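PDB 6NQ4: HAD superfamily hydrolase, which probably acts as a phosphatase, a metal-dependent hydrolase of the haloacid dehalogenase superfamily built from a Rossmann-like core and an inserted cap. Local coordinates for residues V74-R79 and N181-V186; R100-G105 and R218-A223; G259-Y264 and R295-L300. One frame throughout, in Å; residues are numbered along the deposited sequence.

Contact 1: V74-R79 and N181-V186; sequences VTNSPR and NPDIMV. With EDO (1,2-ethanediol), chain C; PO4 (phosphate ion), chain G.
Asn76 ND2 donates to Asp183 OD1 at 2.9 Å, nearly straight with an N-H...O angle of 166°, and Asn76 OD1 accepts from the backbone N of Lys215. The donor bond runs close to the amide plane of Asn76 but reaches Asp183 OD1 from above its carboxylate plane, the two flat groups being turned 54° from each other. Pro182 crosses the same amide at about a right angle, its CD 3.6 Å from Asn76 CG, so polar grips and a proline ring together define the amide's rotation.

Asp183 has CG beside its own backbone N (chi1 -68°), and its second oxygen turns toward the bound ligands. Asp183 OD2 accepts from ethanediol O2 at 2.8 Å and lies equally near O3 of a phosphate. Asn181 ND2 also donates to that ethanediol oxygen, which therefore bridges the two side chains. Asn181 OD1 closes an Asx turn by accepting from Asp183 N at 2.9 Å. On the facing loop the phosphate takes bonds from Thr75 OG1 (to O2, 2.7 Å) and Asn76 N (to O4, 2.8 Å); Lys215 NZ and Trp44 N add two more. A threonine at the C-terminal end of a core strand and a lysine sharing one phosphate are consistent with HAD motifs II and III.

The 74-79 loop leaves the C-terminal end of strand 70-75, with Val74 and Asn76 packed on helix 218-232, while 181-186 leads into the hairpin 185-188/191-194 and lies against helix 196-205.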
loop_
_atom_site.group_PDB
_atom_site.type_symbol
_atom_site.label_atom_id
_atom_site.label_comp_id
_atom_site.label_asym_id
_atom_site.label_seq_id
_atom_site.Cartn_x
_atom_site.Cartn_y
_atom_site.Cartn_z
ATOM N N VAL A 74 5.268 5.417 0.054
ATOM C CA VAL A 74 5.140 4.001 0.371
ATOM C C VAL A 74 3.650 3.681 0.316
ATOM O O VAL A 74 2.867 4.201 1.124
ATOM C CB VAL A 74 5.728 3.683 1.756
ATOM C CG1 VAL A 74 5.598 2.192 2.075
ATOM C CG2 VAL A 74 7.206 4.137 1.842
ATOM N N THR A 75 3.251 2.854 -0.644
ATOM C CA THR A 75 1.846 2.633 -0.936
ATOM C C THR A 75 1.549 1.150 -1.062
ATOM O O THR A 75 2.373 0.377 -1.545
ATOM C CB THR A 75 1.447 3.348 -2.260
ATOM O OG1 THR A 75 0.106 3.002 -2.622
ATOM C CG2 THR A 75 2.367 2.967 -3.413
ATOM N N ASN A 76 0.359 0.758 -0.635
ATOM C CA ASN A 76 -0.081 -0.627 -0.800
ATOM C C ASN A 76 -0.587 -0.968 -2.209
ATOM O O ASN A 76 -1.092 -2.078 -2.416
ATOM C CB ASN A 76 -1.116 -1.009 0.266
ATOM C CG ASN A 76 -0.455 -1.534 1.528
ATOM O OD1 ASN A 76 0.760 -1.782 1.540
ATOM N ND2 ASN A 76 -1.231 -1.744 2.579
ATOM N N SER A 77 -0.460 -0.071 -3.183
ATOM C CA SER A 77 -0.813 -0.424 -4.550
ATOM C C SER A 77 -0.169 -1.753 -4.937
ATOM O O SER A 77 1.028 -1.957 -4.669
ATOM C CB SER A 77 -0.314 0.646 -5.513
ATOM O OG SER A 77 -0.579 0.238 -6.846
ATOM N N PRO A 78 -0.911 -2.661 -5.576
ATOM C CA PRO A 78 -0.314 -3.907 -6.070
ATOM C C PRO A 78 0.481 -3.714 -7.342
ATOM O O PRO A 78 1.084 -4.687 -7.821
ATOM C CB PRO A 78 -1.549 -4.773 -6.350
ATOM C CG PRO A 78 -2.578 -3.770 -6.795
ATOM C CD PRO A 78 -2.349 -2.568 -5.905
ATOM N N ARG A 79 0.449 -2.511 -7.946
ATOM C CA ARG A 79 1.226 -2.312 -9.160
ATOM C C ARG A 79 2.676 -2.008 -8.812
ATOM O O ARG A 79 2.956 -1.377 -7.793
ATOM C CB ARG A 79 0.647 -1.169 -9.979
ATOM C CG ARG A 79 -0.577 -1.619 -10.801
ATOM C CD ARG A 79 -1.252 -0.427 -11.462
ATOM N NE ARG A 79 -1.970 0.349 -10.456
ATOM C CZ ARG A 79 -1.975 1.676 -10.362
ATOM N NH1 ARG A 79 -1.280 2.434 -11.207
ATOM N NH2 ARG A 79 -2.671 2.248 -9.377
ATOM N N ASN A 181 -1.937 -6.555 -2.158
ATOM C CA ASN A 181 -2.401 -5.282 -1.606
ATOM C C ASN A 181 -3.185 -5.581 -0.336
ATOM O O ASN A 181 -4.359 -5.973 -0.402
ATOM C CB ASN A 181 -3.270 -4.531 -2.611
ATOM C CG ASN A 181 -3.877 -3.277 -2.029
ATOM O OD1 ASN A 181 -3.570 -2.888 -0.889
ATOM N ND2 ASN A 181 -4.748 -2.623 -2.810
ATOM N N PRO A 182 -2.588 -5.357 0.841
ATOM C CA PRO A 182 -3.278 -5.628 2.114
ATOM C C PRO A 182 -4.514 -4.780 2.387
ATOM O O PRO A 182 -5.277 -5.154 3.288
ATOM C CB PRO A 182 -2.195 -5.317 3.168
ATOM C CG PRO A 182 -0.917 -5.427 2.463
ATOM C CD PRO A 182 -1.169 -5.013 1.046
ATOM N N ASP A 183 -4.704 -3.644 1.708
ATOM C CA ASP A 183 -5.849 -2.778 2.013
ATOM C C ASP A 183 -7.156 -3.545 1.798
ATOM O O ASP A 183 -7.264 -4.376 0.895
ATOM C CB ASP A 183 -5.886 -1.566 1.068
ATOM C CG ASP A 183 -4.738 -0.560 1.286
ATOM O OD1 ASP A 183 -3.949 -0.701 2.242
ATOM O OD2 ASP A 183 -4.650 0.397 0.468
ATOM N N ILE A 184 -8.166 -3.251 2.631
ATOM C CA ILE A 184 -9.491 -3.833 2.424
ATOM C C ILE A 184 -10.272 -3.043 1.382
ATOM O O ILE A 184 -10.891 -3.616 0.476
ATOM C CB ILE A 184 -10.252 -3.898 3.758
ATOM C CG1 ILE A 184 -9.443 -4.668 4.801
ATOM C CG2 ILE A 184 -11.678 -4.469 3.544
ATOM C CD1 ILE A 184 -9.038 -6.035 4.352
ATOM N N MET A 185 -10.272 -1.722 1.511
ATOM C CA MET A 185 -10.888 -0.827 0.534
ATOM C C MET A 185 -9.913 0.295 0.241
ATOM O O MET A 185 -8.940 0.508 0.972
ATOM C CB MET A 185 -12.209 -0.202 1.028
ATOM C CG MET A 185 -13.237 -1.229 1.473
ATOM S SD MET A 185 -14.917 -0.562 1.542
ATOM C CE MET A 185 -15.389 -0.805 -0.185
ATOM N N VAL A 186 -10.188 1.013 -0.844
ATOM C CA VAL A 186 -9.450 2.217 -1.205
ATOM C C VAL A 186 -10.437 3.212 -1.787
ATOM O O VAL A 186 -11.474 2.839 -2.344
ATOM C CB VAL A 186 -8.314 1.904 -2.221
ATOM C CG1 VAL A 186 -8.880 1.515 -3.581
ATOM C CG2 VAL A 186 -7.315 3.069 -2.355
HETATM C C1 EDO C . -4.319 1.412 -4.241
HETATM O O1 EDO C . -4.809 0.412 -5.149
HETATM C C2 EDO C . -4.040 0.773 -2.884
HETATM O O2 EDO C . -5.248 0.256 -2.277
HETATM P P PO4 G . -2.134 3.418 0.152
HETATM O O1 PO4 G . -2.913 4.290 1.136
HETATM O O2 PO4 G . -1.488 4.275 -0.921
HETATM O O3 PO4 G . -3.301 2.617 -0.457
HETATM O O4 PO4 G . -1.201 2.483 0.881
#

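Contact 2: R100-G105 and R218-A223; sequences RVVTSG and RPIYEA
Strand 100-103 and the first turns of helix 218-232 run nearly antiparallel, their short axes 8.6 Å apart at closest approach and inclined at 163°, which brings the CA atoms of Ser104 and Ile220 to 6.3 Å. Across this spacing Val102, Ile220 and Ala223 do the work. Val102 and Ile220 point toward each other and slide past in opposite directions, Val102 CG1 lying 3.9 Å from Ile220 CG1. The same methyl sits 3.9 Å from Ala223 CB, one helical turn further on, so a single valine branch meets two residues of one helix face. Its position follows from chi1: at 172° CG1 is trans to the backbone N of Val102, and CG2 takes the place beside that N.

Ile220 is extended in both torsions (chi1 -164°), and its end reaches beyond Val102 to the junction of strand and helix. There CD1 of Ile220 lies 3.5 Å from Ser104 N and 3.7 Å from Thr103 C, packing on the main chain itself. Ser104 CB is a looser neighbour, 4.3 Å from Ile220 CD1. The polar groups of this junction are engaged elsewhere: Ser104 N pairs with Thr75 of the adjoining strand, Ser104 OG bonds to Ala180 O, and Thr103, with CB turned away from 218-223, bonds through OG1 to Arg79 O and caps helix 104-114 at Asp106 N. Val107 of that helix also touches both Ile220 and Ala223.

Aliphatic groups thus carry the contact, packing on one another and on a peptide whose N-H is already bonded. Its cohesion probably comes from dispersion and the burial of apolar surface, as in the usual packing of a helix on a Rossmann-like sheet.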
loop_
_atom_site.group_PDB
_atom_site.type_symbol
_atom_site.label_atom_id
_atom_site.label_comp_id
_atom_site.label_asym_id
_atom_site.label_seq_id
_atom_site.Cartn_x
_atom_site.Cartn_y
_atom_site.Cartn_z
ATOM N N ARG A 100 11.443 8.687 -4.346
ATOM C CA ARG A 100 11.222 7.340 -4.853
ATOM C C ARG A 100 9.862 6.857 -4.383
ATOM O O ARG A 100 9.335 7.342 -3.373
ATOM C CB ARG A 100 12.331 6.370 -4.411
ATOM C CG ARG A 100 12.939 5.652 -5.606
ATOM C CD ARG A 100 13.989 4.634 -5.234
ATOM N NE ARG A 100 15.339 5.119 -5.470
ATOM C CZ ARG A 100 16.419 4.419 -5.153
ATOM N NH1 ARG A 100 17.632 4.905 -5.389
ATOM N NH2 ARG A 100 16.272 3.227 -4.589
ATOM N N VAL A 101 9.294 5.913 -5.149
ATOM C CA VAL A 101 8.056 5.222 -4.794
ATOM C C VAL A 101 8.385 3.763 -4.520
ATOM O O VAL A 101 9.112 3.131 -5.304
ATOM C CB VAL A 101 7.020 5.330 -5.929
ATOM C CG1 VAL A 101 5.756 4.539 -5.582
ATOM C CG2 VAL A 101 6.659 6.792 -6.183
ATOM N N VAL A 102 7.881 3.238 -3.401
ATOM C CA VAL A 102 7.966 1.819 -3.070
ATOM C C VAL A 102 6.553 1.307 -2.872
ATOM O O VAL A 102 5.796 1.868 -2.077
ATOM C CB VAL A 102 8.814 1.590 -1.805
ATOM C CG1 VAL A 102 8.735 0.134 -1.374
ATOM C CG2 VAL A 102 10.272 2.005 -2.056
ATOM N N THR A 103 6.193 0.251 -3.588
ATOM C CA THR A 103 4.830 -0.261 -3.544
ATOM C C THR A 103 4.787 -1.666 -2.960
ATOM O O THR A 103 5.770 -2.417 -2.979
ATOM C CB THR A 103 4.154 -0.273 -4.924
ATOM O OG1 THR A 103 4.672 -1.379 -5.693
ATOM C CG2 THR A 103 4.367 1.021 -5.673
ATOM N N SER A 104 3.594 -2.043 -2.491
ATOM C CA SER A 104 3.375 -3.427 -2.088
ATOM C C SER A 104 3.619 -4.377 -3.257
ATOM O O SER A 104 4.223 -5.438 -3.083
ATOM C CB SER A 104 1.954 -3.566 -1.520
ATOM O OG SER A 104 1.678 -4.907 -1.161
ATOM N N GLY A 105 3.200 -3.987 -4.472
ATOM C CA GLY A 105 3.507 -4.790 -5.651
ATOM C C GLY A 105 4.995 -5.062 -5.795
ATOM O O GLY A 105 5.407 -6.194 -6.103
ATOM N N ARG A 218 6.612 -6.036 7.532
ATOM C CA ARG A 218 7.959 -5.475 7.485
ATOM C C ARG A 218 8.571 -5.357 6.091
ATOM O O ARG A 218 9.330 -4.399 5.875
ATOM C CB ARG A 218 8.884 -6.242 8.435
ATOM C CG ARG A 218 10.216 -5.550 8.625
ATOM C CD ARG A 218 11.135 -6.368 9.482
ATOM N NE ARG A 218 10.599 -6.530 10.818
ATOM C CZ ARG A 218 10.921 -7.535 11.626
ATOM N NH1 ARG A 218 11.774 -8.468 11.222
ATOM N NH2 ARG A 218 10.382 -7.616 12.832
ATOM N N PRO A 219 8.331 -6.274 5.126
ATOM C CA PRO A 219 9.115 -6.194 3.874
ATOM C C PRO A 219 9.031 -4.860 3.160
ATOM O O PRO A 219 10.048 -4.374 2.645
ATOM C CB PRO A 219 8.570 -7.349 3.035
ATOM C CG PRO A 219 8.168 -8.363 4.064
ATOM C CD PRO A 219 7.557 -7.530 5.177
ATOM N N ILE A 220 7.858 -4.232 3.122
ATOM C CA ILE A 220 7.772 -2.958 2.416
ATOM C C ILE A 220 8.571 -1.876 3.136
ATOM O O ILE A 220 9.181 -1.010 2.485
ATOM C CB ILE A 220 6.295 -2.570 2.182
ATOM C CG1 ILE A 220 6.195 -1.467 1.116
ATOM C CG2 ILE A 220 5.590 -2.178 3.492
ATOM C CD1 ILE A 220 4.759 -1.147 0.717
ATOM N N TYR A 221 8.623 -1.929 4.476
ATOM C CA TYR A 221 9.407 -0.958 5.241
ATOM C C TYR A 221 10.892 -1.169 5.026
ATOM O O TYR A 221 11.641 -0.197 4.912
ATOM C CB TYR A 221 9.040 -1.010 6.732
ATOM C CG TYR A 221 7.666 -0.439 6.947
ATOM C CD1 TYR A 221 7.475 0.938 7.044
ATOM C CD2 TYR A 221 6.544 -1.258 6.937
ATOM C CE1 TYR A 221 6.202 1.480 7.179
ATOM C CE2 TYR A 221 5.285 -0.729 7.047
ATOM C CZ TYR A 221 5.116 0.641 7.171
ATOM O OH TYR A 221 3.849 1.187 7.279
ATOM N N GLU A 222 11.335 -2.427 4.962
ATOM C CA GLU A 222 12.745 -2.683 4.688
ATOM C C GLU A 222 13.125 -2.197 3.295
ATOM O O GLU A 222 14.230 -1.678 3.088
ATOM C CB GLU A 222 13.053 -4.169 4.883
ATOM C CG GLU A 222 13.074 -4.579 6.356
ATOM C CD GLU A 222 13.213 -6.073 6.570
ATOM O OE1 GLU A 222 12.894 -6.847 5.643
ATOM O OE2 GLU A 222 13.643 -6.472 7.675
ATOM N N ALA A 223 12.211 -2.337 2.327
ATOM C CA ALA A 223 12.488 -1.838 0.985
ATOM C C ALA A 223 12.553 -0.316 0.967
ATOM O O ALA A 223 13.430 0.271 0.319
ATOM C CB ALA A 223 11.435 -2.352 0.009
#

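Contact 3: G259-Y264 and R295-L300; sequences GLDVLY and RPIASL
Tyr264 N donates to Ala298 O at 3.0 Å, and Leu300 N donates to Tyr264 O at the same distance. With a weak third bond from Ala298 N to Val262 O (3.4 Å) they form a parallel ladder, in which Leu263 pairs with Ala298 and Tyr264 with Ser299; the short strand axes diverge by 24°.

Side chains close both faces of this ladder. On the Leu263 face, Leu263 CD1 lies 3.5 Å from Ala298 CB, and CD2 meets Leu300 CD1 as the two leucines cross. Opposite, the Tyr264 side chain extends trans to its backbone N (chi1 179°): its CB packs 3.8 Å from Pro296 CG, and Ser299 OG approaches the ring's edge near CD2. In one of its two conformers Val262 lies alongside Pro296, pointing the same way, with Val262 CG1 3.7 Å from Pro296 CB. Beyond Val262, Ile297 CG2 touches the Asp261 carboxyl carbon, crossing that side chain at about a right angle.

Further bonds surround these groups. One water accepts from Val262 N and donates to Arg295 O, linking strand 261-264 to the loop that leads into strand 298-300. Asp261 OD2 bonds to Tyr36 OH, and the Tyr264 ring meets that of His270 with planes about 20° apart.

Strand 298-300 is the outermost strand on this side of the core parallel sheet. Strand 261-265 lies between it and strand 241-245, to which Asp261 and Leu263 are backbone-bonded; helix 248-258 packs against Val262 and Tyr264, while Leu263 touches Ile244 of strand 241-245.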
loop_
_atom_site.group_PDB
_atom_site.type_symbol
_atom_site.label_atom_id
_atom_site.label_comp_id
_atom_site.label_asym_id
_atom_site.label_seq_id
_atom_site.Cartn_x
_atom_site.Cartn_y
_atom_site.Cartn_z
ATOM N N GLY A 259 9.333 0.619 14.185
ATOM C CA GLY A 259 10.084 1.495 15.060
ATOM C C GLY A 259 10.148 2.946 14.636
ATOM O O GLY A 259 11.068 3.653 15.064
ATOM N N LEU A 260 9.202 3.422 13.825
ATOM C CA LEU A 260 9.187 4.800 13.349
ATOM C C LEU A 260 8.118 5.617 14.061
ATOM O O LEU A 260 7.030 5.115 14.369
ATOM C CB LEU A 260 8.872 4.869 11.849
ATOM C CG LEU A 260 9.661 3.917 10.949
ATOM C CD1 LEU A 260 9.233 4.123 9.496
ATOM C CD2 LEU A 260 11.173 4.086 11.109
ATOM N N ASP A 261 8.432 6.893 14.285
ATOM C CA ASP A 261 7.414 7.874 14.640
ATOM C C ASP A 261 6.397 7.982 13.508
ATOM O O ASP A 261 6.718 7.781 12.330
ATOM C CB ASP A 261 8.056 9.248 14.836
ATOM C CG ASP A 261 8.967 9.325 16.066
ATOM O OD1 ASP A 261 9.001 8.385 16.905
ATOM O OD2 ASP A 261 9.661 10.357 16.194
ATOM N N VAL A 262 5.162 8.322 13.861
ATOM C CA VAL A 262 4.117 8.390 12.860
ATOM C C VAL A 262 3.330 9.677 13.000
ATOM O O VAL A 262 3.088 10.191 14.100
ATOM C CB VAL A 262 3.223 7.128 12.772
ATOM C CG1 VAL A 262 2.210 7.093 13.887
ATOM C CG2 VAL A 262 2.529 7.050 11.404
ATOM N N LEU A 263 2.986 10.226 11.845
ATOM C CA LEU A 263 2.071 11.348 11.712
ATOM C C LEU A 263 0.792 10.803 11.082
ATOM O O LEU A 263 0.806 10.348 9.930
ATOM C CB LEU A 263 2.676 12.439 10.833
ATOM C CG LEU A 263 1.731 13.567 10.418
ATOM C CD1 LEU A 263 1.220 14.313 11.633
ATOM C CD2 LEU A 263 2.413 14.527 9.474
ATOM N N TYR A 264 -0.305 10.841 11.838
ATOM C CA TYR A 264 -1.592 10.321 11.391
ATOM C C TYR A 264 -2.388 11.439 10.730
ATOM O O TYR A 264 -2.514 12.536 11.284
ATOM C CB TYR A 264 -2.352 9.776 12.606
ATOM C CG TYR A 264 -3.744 9.213 12.367
ATOM C CD1 TYR A 264 -3.975 8.235 11.407
ATOM C CD2 TYR A 264 -4.818 9.624 13.152
ATOM C CE1 TYR A 264 -5.244 7.705 11.214
ATOM C CE2 TYR A 264 -6.077 9.100 12.968
ATOM C CZ TYR A 264 -6.289 8.140 12.006
ATOM O OH TYR A 264 -7.562 7.622 11.847
ATOM N N ARG A 295 0.801 4.857 19.113
ATOM C CA ARG A 295 0.306 6.215 19.325
ATOM C C ARG A 295 1.069 7.225 18.467
ATOM O O ARG A 295 2.280 7.401 18.630
ATOM C CB ARG A 295 0.391 6.597 20.805
ATOM N N PRO A 296 0.361 7.880 17.547
ATOM C CA PRO A 296 1.023 8.840 16.656
ATOM C C PRO A 296 1.628 9.996 17.435
ATOM O O PRO A 296 0.982 10.582 18.308
ATOM C CB PRO A 296 -0.115 9.315 15.745
ATOM C CG PRO A 296 -1.136 8.235 15.811
ATOM C CD PRO A 296 -1.064 7.715 17.217
ATOM N N ILE A 297 2.887 10.318 17.117
ATOM C CA ILE A 297 3.491 11.515 17.699
ATOM C C ILE A 297 2.671 12.741 17.336
ATOM O O ILE A 297 2.571 13.690 18.123
ATOM C CB ILE A 297 4.976 11.683 17.303
ATOM C CG1 ILE A 297 5.134 11.837 15.788
ATOM C CG2 ILE A 297 5.813 10.529 17.826
ATOM C CD1 ILE A 297 6.031 12.990 15.374
ATOM N N ALA A 298 2.050 12.735 16.159
ATOM C CA ALA A 298 1.324 13.909 15.718
ATOM C C ALA A 298 0.124 13.500 14.876
ATOM O O ALA A 298 0.054 12.396 14.324
ATOM C CB ALA A 298 2.230 14.886 14.960
ATOM N N SER A 299 -0.819 14.425 14.799
ATOM C CA SER A 299 -2.009 14.312 13.976
ATOM C C SER A 299 -2.133 15.598 13.181
ATOM O O SER A 299 -1.886 16.684 13.712
ATOM C CB SER A 299 -3.252 14.178 14.861
ATOM O OG SER A 299 -3.922 12.955 14.619
ATOM N N LEU A 300 -2.497 15.472 11.910
ATOM C CA LEU A 300 -2.861 16.603 11.071
ATOM C C LEU A 300 -4.134 16.226 10.336
ATOM O O LEU A 300 -4.278 15.086 9.882
ATOM C CB LEU A 300 -1.785 16.914 10.025
ATOM C CG LEU A 300 -0.645 17.864 10.371
ATOM C CD1 LEU A 300 0.268 18.026 9.157
ATOM C CD2 LEU A 300 -1.195 19.201 10.831
HETATM O O HOH W 1 4.660 7.786 16.758
#

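Overall arrangement
All three contacts reach the six-stranded parallel core sheet, ordered 100-103, 70-75, 38-41, 241-245, 261-265, 298-300. Contacts 1 and 2, with centres 11 Å apart, share the edge where strands 70-75 and 100-103 are neighbours, and they touch through Arg79 O to Thr103 OG1 (2.7 Å). Their segments alternate along the chain; residues 105 to 181 contain most strands of the second sheet. Contact 3 follows later in sequence at the opposite edge, about 20 Å from contact 1 and 19 Å from contact 2, centre to centre. Contact 1 borders the phosphate, near the sodium site of Asp42, Trp44 and Asp246; contact 2 sets helix 218-232 on strand 100-103, and contact 3 adds outermost strand 298-300.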